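Local coordinates for protein Afp1 (Serratia entomophila, PDB 6RBN) that probably forms the inner tube of the anti-feeding prophage contractile injection system, assembling with further copies of itself inside the surrounding sheath, at residues M77-I81 with A115-L120; K91-S97 with S109-A115; I38-I43 with M55-Q60; I64-V70 with A133-L139. All coordinates share one frame; numbering follows the deposited sequence.

Interaction 1. Residues M77-I81 with A115-L120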
# COMPACT_ATOMS: atom_id res chain seq x y z
N MET A 77 0.98 53.22 -6.40
CA MET A 77 1.67 53.07 -7.67
C MET A 77 0.86 53.60 -8.84
O MET A 77 1.42 53.78 -9.92
CB MET A 77 2.02 51.60 -7.92
CG MET A 77 2.99 50.99 -6.92
SD MET A 77 4.59 51.79 -6.85
CE MET A 77 4.47 52.67 -5.29
N TYR A 78 -0.43 53.85 -8.65
CA TYR A 78 -1.24 54.41 -9.72
C TYR A 78 -1.14 55.92 -9.79
O TYR A 78 -1.05 56.48 -10.88
CB TYR A 78 -2.69 53.99 -9.57
CG TYR A 78 -3.61 54.61 -10.59
CD1 TYR A 78 -3.57 54.23 -11.91
CD2 TYR A 78 -4.52 55.59 -10.21
CE1 TYR A 78 -4.41 54.80 -12.84
CE2 TYR A 78 -5.37 56.16 -11.13
CZ TYR A 78 -5.30 55.76 -12.44
OH TYR A 78 -6.14 56.34 -13.36
N GLU A 79 -1.14 56.62 -8.64
CA GLU A 79 -1.05 58.07 -8.70
C GLU A 79 0.35 58.57 -9.07
O GLU A 79 0.51 59.77 -9.29
CB GLU A 79 -1.47 58.75 -7.40
CG GLU A 79 -2.94 58.64 -7.08
CD GLU A 79 -3.23 57.63 -6.01
OE1 GLU A 79 -2.27 57.20 -5.34
OE2 GLU A 79 -4.41 57.27 -5.83
N TRP A 80 1.34 57.68 -9.12
CA TRP A 80 2.67 58.05 -9.56
C TRP A 80 2.88 57.80 -11.05
O TRP A 80 3.73 58.45 -11.66
CB TRP A 80 3.70 57.30 -8.71
CG TRP A 80 5.13 57.58 -9.02
CD1 TRP A 80 5.70 58.79 -9.24
CD2 TRP A 80 6.20 56.63 -8.99
NE1 TRP A 80 7.05 58.65 -9.43
CE2 TRP A 80 7.38 57.33 -9.27
CE3 TRP A 80 6.26 55.25 -8.77
CZ2 TRP A 80 8.62 56.70 -9.34
CZ3 TRP A 80 7.49 54.63 -8.85
CH2 TRP A 80 8.65 55.35 -9.13
N ILE A 81 2.08 56.92 -11.66
CA ILE A 81 2.10 56.74 -13.10
C ILE A 81 0.98 57.51 -13.79
O ILE A 81 1.02 57.70 -15.01
CB ILE A 81 2.04 55.23 -13.45
CG1 ILE A 81 2.59 54.96 -14.85
CG2 ILE A 81 0.62 54.70 -13.33
CD1 ILE A 81 2.83 53.52 -15.14
N ALA A 115 14.42 56.75 -10.64
CA ALA A 115 13.47 55.81 -11.22
C ALA A 115 12.14 56.50 -11.47
O ALA A 115 11.70 57.33 -10.67
CB ALA A 115 13.27 54.61 -10.30
N PHE A 116 11.51 56.17 -12.59
CA PHE A 116 10.19 56.67 -12.93
C PHE A 116 9.44 55.55 -13.63
O PHE A 116 10.07 54.73 -14.31
CB PHE A 116 10.27 57.94 -13.79
CG PHE A 116 10.88 57.74 -15.15
CD1 PHE A 116 12.25 57.83 -15.33
CD2 PHE A 116 10.08 57.53 -16.26
CE1 PHE A 116 12.81 57.67 -16.57
CE2 PHE A 116 10.64 57.37 -17.51
CZ PHE A 116 12.00 57.44 -17.66
N PRO A 117 8.12 55.47 -13.49
CA PRO A 117 7.39 54.34 -14.06
C PRO A 117 7.20 54.46 -15.56
O PRO A 117 6.94 55.54 -16.09
CB PRO A 117 6.05 54.39 -13.33
CG PRO A 117 5.88 55.80 -12.97
CD PRO A 117 7.24 56.31 -12.66
N THR A 118 7.32 53.32 -16.24
CA THR A 118 7.01 53.24 -17.65
C THR A 118 5.84 52.32 -17.96
O THR A 118 5.27 52.43 -19.05
CB THR A 118 8.24 52.77 -18.45
OG1 THR A 118 8.62 51.46 -18.01
CG2 THR A 118 9.40 53.71 -18.25
N SER A 119 5.46 51.44 -17.04
CA SER A 119 4.32 50.57 -17.27
C SER A 119 3.72 50.16 -15.93
O SER A 119 4.39 50.18 -14.90
CB SER A 119 4.71 49.32 -18.07
OG SER A 119 5.51 48.46 -17.30
N LEU A 120 2.44 49.79 -15.97
CA LEU A 120 1.74 49.29 -14.79
C LEU A 120 0.70 48.29 -15.29
O LEU A 120 -0.34 48.69 -15.81
CB LEU A 120 1.07 50.41 -14.01
CG LEU A 120 0.31 50.00 -12.75
CD1 LEU A 120 1.24 49.39 -11.72
CD2 LEU A 120 -0.43 51.18 -12.17
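Trp-80 and Pro-117 make the aromatic part of this contact. CD of Pro-117 sits over one face of the indole, close to its centre. It is a CH-pi contact: Pro-117 CD lies 3.6 Å from the centroid of the six-membered ring of Trp-80, 15° off the ring normal. Trp-80 holds its CG opposite the backbone N (chi1 -179°), which carries the indole out to Ala-115 and Pro-117. There the carbonyl of Ala-115 meets the ring at its edge, with Ala-115 O 3.4 Å from Trp-80 CZ2.

The aliphatic part is built on Ile-81. Its CG1 branch is extended and runs alongside Pro-117 in the opposite sense. Ile-81 CD1 ends 3.8 Å from Pro-117 CB. The same methyl lies 3.7 Å from Leu-120 CB, so it bridges the two strand residues. The other branch, Ile-81 CG2, approaches Leu-120 CD2 at 3.9 Å. Leu-120 CD2 also lies 3.9 Å from Met-77 O and at the edge of the Tyr-78 ring.

No hydrogen bond crosses between the segments. Several polar side chains have partners outside them. Trp-80 NE1 bonds to Glu-90 O, and Lys-92 makes a cation-pi contact with the indole. Thr-118 OG1 probably bonds to Thr-138 OG1. Ser-119 and Leu-120 also pair with a strand of a second subunit, which carries the sheet across the interface. The arrangement is a short, weakly bonded helical turn packed by apolar side chains against a curved antiparallel sheet, in keeping with the beta-barrel fold of gp19-like tail tube proteins.

Interaction 2. Residues K91-S97 with S109-A115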
# COMPACT_ATOMS: atom_id res chain seq x y z
N LYS A 91 10.51 61.84 -10.34
CA LYS A 91 11.47 60.75 -10.29
C LYS A 91 11.88 60.49 -8.85
O LYS A 91 12.15 61.41 -8.08
CB LYS A 91 12.70 61.07 -11.14
CG LYS A 91 12.42 61.08 -12.63
CD LYS A 91 13.68 61.29 -13.42
CE LYS A 91 13.40 61.28 -14.91
NZ LYS A 91 14.64 61.46 -15.70
N LYS A 92 11.93 59.21 -8.49
CA LYS A 92 12.20 58.79 -7.13
C LYS A 92 13.43 57.90 -7.10
O LYS A 92 13.81 57.31 -8.12
CB LYS A 92 11.02 58.02 -6.53
CG LYS A 92 9.79 58.87 -6.26
CD LYS A 92 8.68 58.01 -5.72
CE LYS A 92 7.51 58.85 -5.24
NZ LYS A 92 6.83 59.57 -6.34
N ASP A 93 14.06 57.82 -5.93
CA ASP A 93 15.20 56.94 -5.72
C ASP A 93 14.77 55.72 -4.90
O ASP A 93 14.14 55.85 -3.85
CB ASP A 93 16.34 57.69 -5.03
CG ASP A 93 15.88 58.53 -3.86
OD1 ASP A 93 14.66 58.65 -3.66
OD2 ASP A 93 16.75 59.07 -3.15
N ILE A 94 15.12 54.53 -5.40
CA ILE A 94 14.66 53.27 -4.83
C ILE A 94 15.82 52.64 -4.07
O ILE A 94 16.96 52.63 -4.54
CB ILE A 94 14.16 52.32 -5.94
CG1 ILE A 94 13.23 53.04 -6.90
CG2 ILE A 94 13.45 51.12 -5.35
CD1 ILE A 94 12.00 53.59 -6.27
N MET A 95 15.52 52.10 -2.89
CA MET A 95 16.49 51.31 -2.14
C MET A 95 15.88 49.96 -1.83
O MET A 95 14.81 49.89 -1.22
CB MET A 95 16.88 51.99 -0.83
CG MET A 95 18.02 51.30 -0.13
SD MET A 95 18.28 51.97 1.52
CE MET A 95 18.73 53.63 1.09
N ILE A 96 16.56 48.89 -2.23
CA ILE A 96 16.12 47.53 -1.94
C ILE A 96 17.19 46.90 -1.06
O ILE A 96 18.32 46.66 -1.52
CB ILE A 96 15.89 46.71 -3.21
CG1 ILE A 96 14.77 47.34 -4.04
CG2 ILE A 96 15.52 45.29 -2.86
CD1 ILE A 96 14.61 46.75 -5.40
N SER A 97 16.84 46.62 0.19
CA SER A 97 17.80 46.21 1.21
C SER A 97 17.52 44.78 1.64
O SER A 97 16.42 44.49 2.11
CB SER A 97 17.71 47.13 2.42
OG SER A 97 17.94 48.48 2.08
N SER A 109 22.39 46.34 0.54
CA SER A 109 21.32 47.07 -0.12
C SER A 109 21.74 47.49 -1.52
O SER A 109 22.92 47.65 -1.83
CB SER A 109 20.88 48.29 0.69
OG SER A 109 21.90 49.26 0.74
N TRP A 110 20.73 47.68 -2.37
CA TRP A 110 20.88 48.11 -3.75
C TRP A 110 20.22 49.47 -3.91
O TRP A 110 19.04 49.62 -3.61
CB TRP A 110 20.24 47.11 -4.71
CG TRP A 110 21.04 45.88 -4.96
CD1 TRP A 110 21.82 45.63 -6.05
CD2 TRP A 110 21.18 44.75 -4.10
NE1 TRP A 110 22.42 44.41 -5.93
CE2 TRP A 110 22.05 43.85 -4.74
CE3 TRP A 110 20.65 44.41 -2.86
CZ2 TRP A 110 22.39 42.62 -4.18
CZ3 TRP A 110 21.00 43.20 -2.30
CH2 TRP A 110 21.86 42.32 -2.96
N ASN A 111 20.99 50.45 -4.37
CA ASN A 111 20.49 51.81 -4.55
C ASN A 111 20.19 52.08 -6.01
O ASN A 111 20.93 51.66 -6.90
CB ASN A 111 21.50 52.83 -4.03
CG ASN A 111 21.75 52.69 -2.56
OD1 ASN A 111 22.86 52.38 -2.13
ND2 ASN A 111 20.72 52.92 -1.76
N VAL A 112 19.09 52.79 -6.25
CA VAL A 112 18.62 53.14 -7.59
C VAL A 112 18.42 54.64 -7.62
O VAL A 112 17.79 55.20 -6.72
CB VAL A 112 17.32 52.39 -7.93
CG1 VAL A 112 16.76 52.86 -9.22
CG2 VAL A 112 17.55 50.90 -7.96
N SER A 113 18.97 55.31 -8.63
CA SER A 113 19.17 56.75 -8.54
C SER A 113 17.92 57.55 -8.91
O SER A 113 17.37 58.28 -8.08
CB SER A 113 20.35 57.17 -9.40
OG SER A 113 20.54 58.57 -9.36
N ASN A 114 17.47 57.45 -10.16
CA ASN A 114 16.32 58.25 -10.62
C ASN A 114 15.37 57.32 -11.37
O ASN A 114 15.48 57.15 -12.58
CB ASN A 114 16.76 59.41 -11.50
CG ASN A 114 17.41 60.52 -10.72
OD1 ASN A 114 16.96 60.88 -9.64
ND2 ASN A 114 18.47 61.09 -11.28
N ALA A 115 14.42 56.75 -10.64
CA ALA A 115 13.47 55.81 -11.22
C ALA A 115 12.14 56.50 -11.47
O ALA A 115 11.70 57.33 -10.67
CB ALA A 115 13.27 54.61 -10.30
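Trp-110 meets the carbonyl of Ile-96 at the edge of its indole, with Ile-96 O in the ring plane and 3.5 Å from Trp-110 CE3. Phe-125 of a third subunit packs on Trp-110 with the two rings edge-to-face. The other flat group is the amide of Asn-111. It lies beside Met-95, both side chains pointing the same way. Met-95 CG lies against Asn-111 ND2, and the bend at chi3 (-64°) brings Met-95 CE back to the same nitrogen, 3.5 Å from Asn-111 ND2.

On the face that carries Ile-94 and Val-112, aliphatic carbons touch. Ile-94 CB is 3.7 Å from Val-112 CB. Ile-94 CG1 is also 3.7 Å from Ala-115 CB.

The backbones run antiparallel. Ile-96 N bonds to Trp-110 O at 2.9 Å, and Trp-110 N returns the bond to Ile-96 O. Lys-92 and Ala-115 form a second such pair, beyond the corner at Ser-113 and Asn-114. The bonds of the Ile-94 and Val-112 pair are bent.

The two faces thus differ in chemistry. The face with Ile-94, Ile-96 and Val-112 is largely buried and apolar, with Lys-92 at its end. The face with Met-95 and Asn-111 is more polar, and there both residues pack on Ala-285 of the Afp2 chain.

Interaction 3. Residues I38-I43 with M55-Q60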
# COMPACT_ATOMS: atom_id res chain seq x y z
N ILE A 38 23.89 45.65 -13.65
CA ILE A 38 24.89 46.64 -14.07
C ILE A 38 25.48 46.10 -15.36
O ILE A 38 26.33 45.20 -15.33
CB ILE A 38 25.97 46.87 -13.01
CG1 ILE A 38 25.37 47.40 -11.72
CG2 ILE A 38 27.00 47.86 -13.52
CD1 ILE A 38 26.34 47.41 -10.58
N ASN A 39 25.05 46.63 -16.50
CA ASN A 39 25.44 46.12 -17.81
C ASN A 39 26.27 47.15 -18.55
O ASN A 39 25.97 48.35 -18.50
CB ASN A 39 24.21 45.76 -18.64
CG ASN A 39 23.45 44.58 -18.09
OD1 ASN A 39 24.03 43.59 -17.67
ND2 ASN A 39 22.13 44.69 -18.08
N PHE A 40 27.29 46.68 -19.26
CA PHE A 40 28.13 47.52 -20.10
C PHE A 40 28.06 47.06 -21.55
O PHE A 40 27.68 45.92 -21.84
CB PHE A 40 29.60 47.48 -19.65
CG PHE A 40 29.88 48.28 -18.41
CD1 PHE A 40 30.20 49.62 -18.51
CD2 PHE A 40 29.82 47.69 -17.17
CE1 PHE A 40 30.47 50.36 -17.38
CE2 PHE A 40 30.08 48.43 -16.03
CZ PHE A 40 30.40 49.76 -16.14
N ASP A 41 28.42 47.96 -22.45
CA ASP A 41 28.64 47.61 -23.84
C ASP A 41 30.12 47.30 -24.06
O ASP A 41 30.95 47.47 -23.17
CB ASP A 41 28.18 48.74 -24.76
CG ASP A 41 26.68 48.89 -24.78
OD1 ASP A 41 25.98 47.88 -24.61
OD2 ASP A 41 26.20 50.03 -24.97
N THR A 42 30.45 46.84 -25.26
CA THR A 42 31.81 46.41 -25.57
C THR A 42 32.26 47.05 -26.87
O THR A 42 31.57 46.95 -27.89
CB THR A 42 31.89 44.88 -25.66
OG1 THR A 42 31.45 44.31 -24.43
CG2 THR A 42 33.32 44.44 -25.90
N ILE A 43 33.41 47.71 -26.83
CA ILE A 43 34.02 48.34 -27.99
C ILE A 43 35.24 47.51 -28.38
O ILE A 43 36.08 47.20 -27.53
CB ILE A 43 34.42 49.79 -27.70
CG1 ILE A 43 33.19 50.61 -27.30
CG2 ILE A 43 35.07 50.43 -28.90
CD1 ILE A 43 33.53 51.96 -26.75
N MET A 55 37.49 46.69 -24.93
CA MET A 55 37.27 47.78 -23.99
C MET A 55 35.84 47.74 -23.50
O MET A 55 34.94 47.31 -24.23
CB MET A 55 37.53 49.14 -24.66
CG MET A 55 38.98 49.41 -25.01
SD MET A 55 39.16 50.94 -25.93
CE MET A 55 38.61 50.38 -27.54
N PRO A 56 35.59 48.17 -22.27
CA PRO A 56 34.21 48.39 -21.84
C PRO A 56 33.64 49.66 -22.46
O PRO A 56 34.31 50.69 -22.53
CB PRO A 56 34.32 48.51 -20.32
CG PRO A 56 35.70 48.97 -20.08
CD PRO A 56 36.54 48.35 -21.16
N GLY A 57 32.41 49.57 -22.92
CA GLY A 57 31.71 50.70 -23.49
C GLY A 57 31.05 51.55 -22.42
O GLY A 57 31.53 51.64 -21.29
N GLN A 58 29.94 52.17 -22.79
CA GLN A 58 29.17 52.96 -21.84
C GLN A 58 28.02 52.13 -21.29
O GLN A 58 27.38 51.37 -22.02
CB GLN A 58 28.67 54.25 -22.49
CG GLN A 58 27.89 54.08 -23.77
CD GLN A 58 27.52 55.41 -24.39
OE1 GLN A 58 27.77 56.46 -23.81
NE2 GLN A 58 26.95 55.37 -25.58
N ARG A 59 27.79 52.25 -19.99
CA ARG A 59 26.80 51.43 -19.32
C ARG A 59 25.39 51.90 -19.64
O ARG A 59 25.10 53.10 -19.65
CB ARG A 59 27.05 51.42 -17.81
CG ARG A 59 27.13 52.78 -17.15
CD ARG A 59 27.49 52.66 -15.68
NE ARG A 59 26.42 52.07 -14.89
CZ ARG A 59 26.57 51.62 -13.65
NH1 ARG A 59 25.53 51.10 -13.00
NH2 ARG A 59 27.74 51.70 -13.05
N GLN A 60 24.51 50.95 -19.94
CA GLN A 60 23.15 51.31 -20.32
C GLN A 60 22.21 51.28 -19.12
O GLN A 60 22.58 50.90 -18.01
CB GLN A 60 22.63 50.41 -21.44
CG GLN A 60 22.50 48.94 -21.11
CD GLN A 60 23.72 48.16 -21.55
OE1 GLN A 60 24.78 48.73 -21.75
NE2 GLN A 60 23.54 46.86 -21.75
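Segments 38-43 and 55-60 pair at the base of a beta hairpin formed by strands 38-46 and 52-56, where it leaves the body of the subunit. The contact centre lies about 20 Å from the centre of the chain. Regular antiparallel pairing is seen at Ile-43 and Met-55. Ile-43 N bonds to Met-55 O at 3.0 Å, and Met-55 N bonds back to Ile-43 O. Next comes a bond from Gly-57 N to Asp-41 O, whose donor stands above the carbonyl plane. Farther along, Gln-60 N makes only a weak bond to Asn-39 O at 3.3 Å. The end-to-end directions of the two segments are 134° apart.

Side chains link the segments as well. Ile-43 CG2 touches Met-55 CE at 3.8 Å. Ile-43 CD1 rests 3.9 Å from Gly-57 CA, where no side chain intervenes. Phe-40 takes CB of Arg-59 over one ring face, offset toward the rim. This is a CH-pi contact, with Arg-59 CB 4.0 Å from the centroid of the Phe-40 ring. The carbonyl of Gly-57 lies at the edge of that ring.

The hairpin also serves assembly. Ile-38 and Asn-39 pair with a strand of a third subunit, and Phe-40 packs on Ile-81 of that subunit. The guanidinium plane of Arg-59 is turned 62° from the Phe-40 ring. One face of this guanidinium receives Ile-38 CG2, which is 3.6 Å from Arg-59 NH1.

Interaction 4. Residues I64-V70 with A133-L139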
# COMPACT_ATOMS: atom_id res chain seq x y z
N ILE A 64 13.85 47.94 -14.17
CA ILE A 64 13.60 47.36 -12.85
C ILE A 64 12.12 47.01 -12.74
O ILE A 64 11.26 47.84 -13.06
CB ILE A 64 14.04 48.33 -11.75
CG1 ILE A 64 15.54 48.56 -11.87
CG2 ILE A 64 13.68 47.81 -10.37
CD1 ILE A 64 16.02 49.72 -11.10
N THR A 65 11.83 45.79 -12.30
CA THR A 65 10.47 45.29 -12.17
C THR A 65 10.13 45.11 -10.70
O THR A 65 10.81 44.36 -10.00
CB THR A 65 10.32 43.96 -12.92
OG1 THR A 65 10.48 44.17 -14.32
CG2 THR A 65 8.97 43.35 -12.63
N LEU A 66 9.10 45.81 -10.25
CA LEU A 66 8.55 45.65 -8.91
C LEU A 66 7.12 45.15 -9.04
O LEU A 66 6.40 45.57 -9.95
CB LEU A 66 8.57 46.97 -8.14
CG LEU A 66 9.92 47.61 -7.81
CD1 LEU A 66 9.70 48.96 -7.16
CD2 LEU A 66 10.71 46.72 -6.89
N SER A 67 6.70 44.27 -8.14
CA SER A 67 5.34 43.77 -8.18
C SER A 67 4.79 43.59 -6.77
O SER A 67 5.47 43.03 -5.91
CB SER A 67 5.26 42.45 -8.95
OG SER A 67 5.92 41.42 -8.25
N LYS A 68 3.58 44.07 -6.55
CA LYS A 68 2.90 43.94 -5.27
C LYS A 68 1.43 43.65 -5.52
O LYS A 68 0.95 43.67 -6.65
CB LYS A 68 3.06 45.19 -4.41
CG LYS A 68 2.35 46.40 -4.96
CD LYS A 68 2.48 47.57 -4.02
CE LYS A 68 1.65 47.31 -2.78
NZ LYS A 68 1.64 48.46 -1.85
N GLY A 69 0.70 43.40 -4.43
CA GLY A 69 -0.70 43.06 -4.53
C GLY A 69 -1.60 44.28 -4.53
O GLY A 69 -1.18 45.40 -4.25
N VAL A 70 -2.87 44.04 -4.84
CA VAL A 70 -3.88 45.09 -4.86
C VAL A 70 -4.62 45.08 -3.53
O VAL A 70 -5.16 44.04 -3.12
CB VAL A 70 -4.85 44.91 -6.03
CG1 VAL A 70 -5.96 45.94 -5.97
CG2 VAL A 70 -4.12 45.02 -7.34
N ALA A 133 -4.78 39.54 -6.82
CA ALA A 133 -4.61 40.62 -7.78
C ALA A 133 -3.25 41.27 -7.56
O ALA A 133 -3.05 41.94 -6.55
CB ALA A 133 -5.74 41.63 -7.64
N VAL A 134 -2.33 41.06 -8.49
CA VAL A 134 -0.96 41.53 -8.37
C VAL A 134 -0.66 42.49 -9.50
O VAL A 134 -0.65 42.10 -10.67
CB VAL A 134 0.05 40.36 -8.37
CG1 VAL A 134 1.47 40.89 -8.43
CG2 VAL A 134 -0.13 39.51 -7.14
N GLN A 135 -0.41 43.75 -9.15
CA GLN A 135 0.10 44.72 -10.10
C GLN A 135 1.60 44.54 -10.27
O GLN A 135 2.29 44.10 -9.36
CB GLN A 135 -0.21 46.13 -9.64
CG GLN A 135 -1.66 46.50 -9.72
CD GLN A 135 -1.93 47.85 -9.11
OE1 GLN A 135 -1.05 48.46 -8.50
NE2 GLN A 135 -3.15 48.34 -9.28
N GLN A 136 2.10 44.92 -11.44
CA GLN A 136 3.50 44.73 -11.80
C GLN A 136 3.97 45.98 -12.53
O GLN A 136 3.58 46.22 -13.68
CB GLN A 136 3.67 43.47 -12.64
CG GLN A 136 5.07 43.14 -13.11
CD GLN A 136 5.31 43.58 -14.54
OE1 GLN A 136 4.38 43.66 -15.33
NE2 GLN A 136 6.56 43.83 -14.88
N ILE A 137 4.80 46.78 -11.86
CA ILE A 137 5.27 48.06 -12.37
C ILE A 137 6.71 47.92 -12.84
O ILE A 137 7.52 47.22 -12.21
CB ILE A 137 5.10 49.17 -11.30
CG1 ILE A 137 5.47 50.55 -11.83
CG2 ILE A 137 5.85 48.86 -10.01
CD1 ILE A 137 4.98 51.67 -10.96
N THR A 138 7.03 48.53 -13.98
CA THR A 138 8.39 48.58 -14.47
C THR A 138 8.90 50.01 -14.39
O THR A 138 8.16 50.96 -14.62
CB THR A 138 8.53 48.08 -15.90
OG1 THR A 138 7.76 48.91 -16.77
CG2 THR A 138 8.04 46.66 -16.02
N LEU A 139 10.18 50.14 -14.08
CA LEU A 139 10.80 51.43 -13.82
C LEU A 139 11.99 51.61 -14.74
O LEU A 139 12.68 50.65 -15.09
CB LEU A 139 11.24 51.52 -12.36
CG LEU A 139 10.17 51.37 -11.29
CD1 LEU A 139 10.83 51.30 -9.94
CD2 LEU A 139 9.19 52.50 -11.33
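Leu-66 lies at the apolar centre, touching both Ile-137 and Leu-139. Leu-66 CB meets Ile-137 CG2 at 3.8 Å. One branch end, Leu-66 CD1, reaches diagonally to Leu-139 CD1 at 3.8 Å. Ile-64 flanks Leu-139 on the same, mostly buried face. At the far end, Val-70 CB packs 3.8 Å from Ala-133 CB. Val-70 CG2 also lies 3.7 Å from Gln-135 CG, the two side chains crossing at about a right angle. The amide of Gln-135 is held by Asn-75 OD1 through NE2.

Backbone bonds join the strands around this centre. Leu-66 N bonds to Ile-137 O at 2.9 Å, and Ile-137 N bonds back to Leu-66 O. Ile-64 pairs with Leu-139 in the same way. Lys-68 and Gln-135 form a third pair, with a weak bond from Gln-135 N. Val-70 N closes the row on Ala-133 O. The strand axes run 160° apart.

The opposite face is more polar. Thr-65 and Thr-138 lie side by side. The bend of Gln-136 at chi2 (-99°) swings its amide to the methyl of Thr-65, with Gln-136 NE2 3.3 Å from Thr-65 CG2. Its OE1 is bound by Thr-121 OG1. Around the end of the strand, Gly-69 N makes a weak bond to Tyr-45 OH of a fourth subunit. Strands 63-69 and 134-140 are neighbours in the curved antiparallel sheet, consistent with the barrel of gp19-like tail tube proteins.

Overall arrangement
Along the chain, interaction 3 closes before the other three begin. Strand 63-69 then opens interaction 4, and interactions 1 and 2 both fall between its two segments. Interactions 1, 2 and 4 all reach one antiparallel sheet, with helix 78-81 packed against it. Strand 109-121 serves both 1 and 2 through Ala-115, and another neighbour in the sheet, strand 134-140, belongs to 4. Their centres lie about 10 to 15 Å apart, and all three touch. Val-112 and Ile-64, for example, join interactions 2 and 4. Interaction 3 stands about 21 to 28 Å from the others, in a hairpin that within this chain is a separate two-stranded sheet. The subunit thus combines a compact body with a projecting hairpin, and both meet neighbouring subunits.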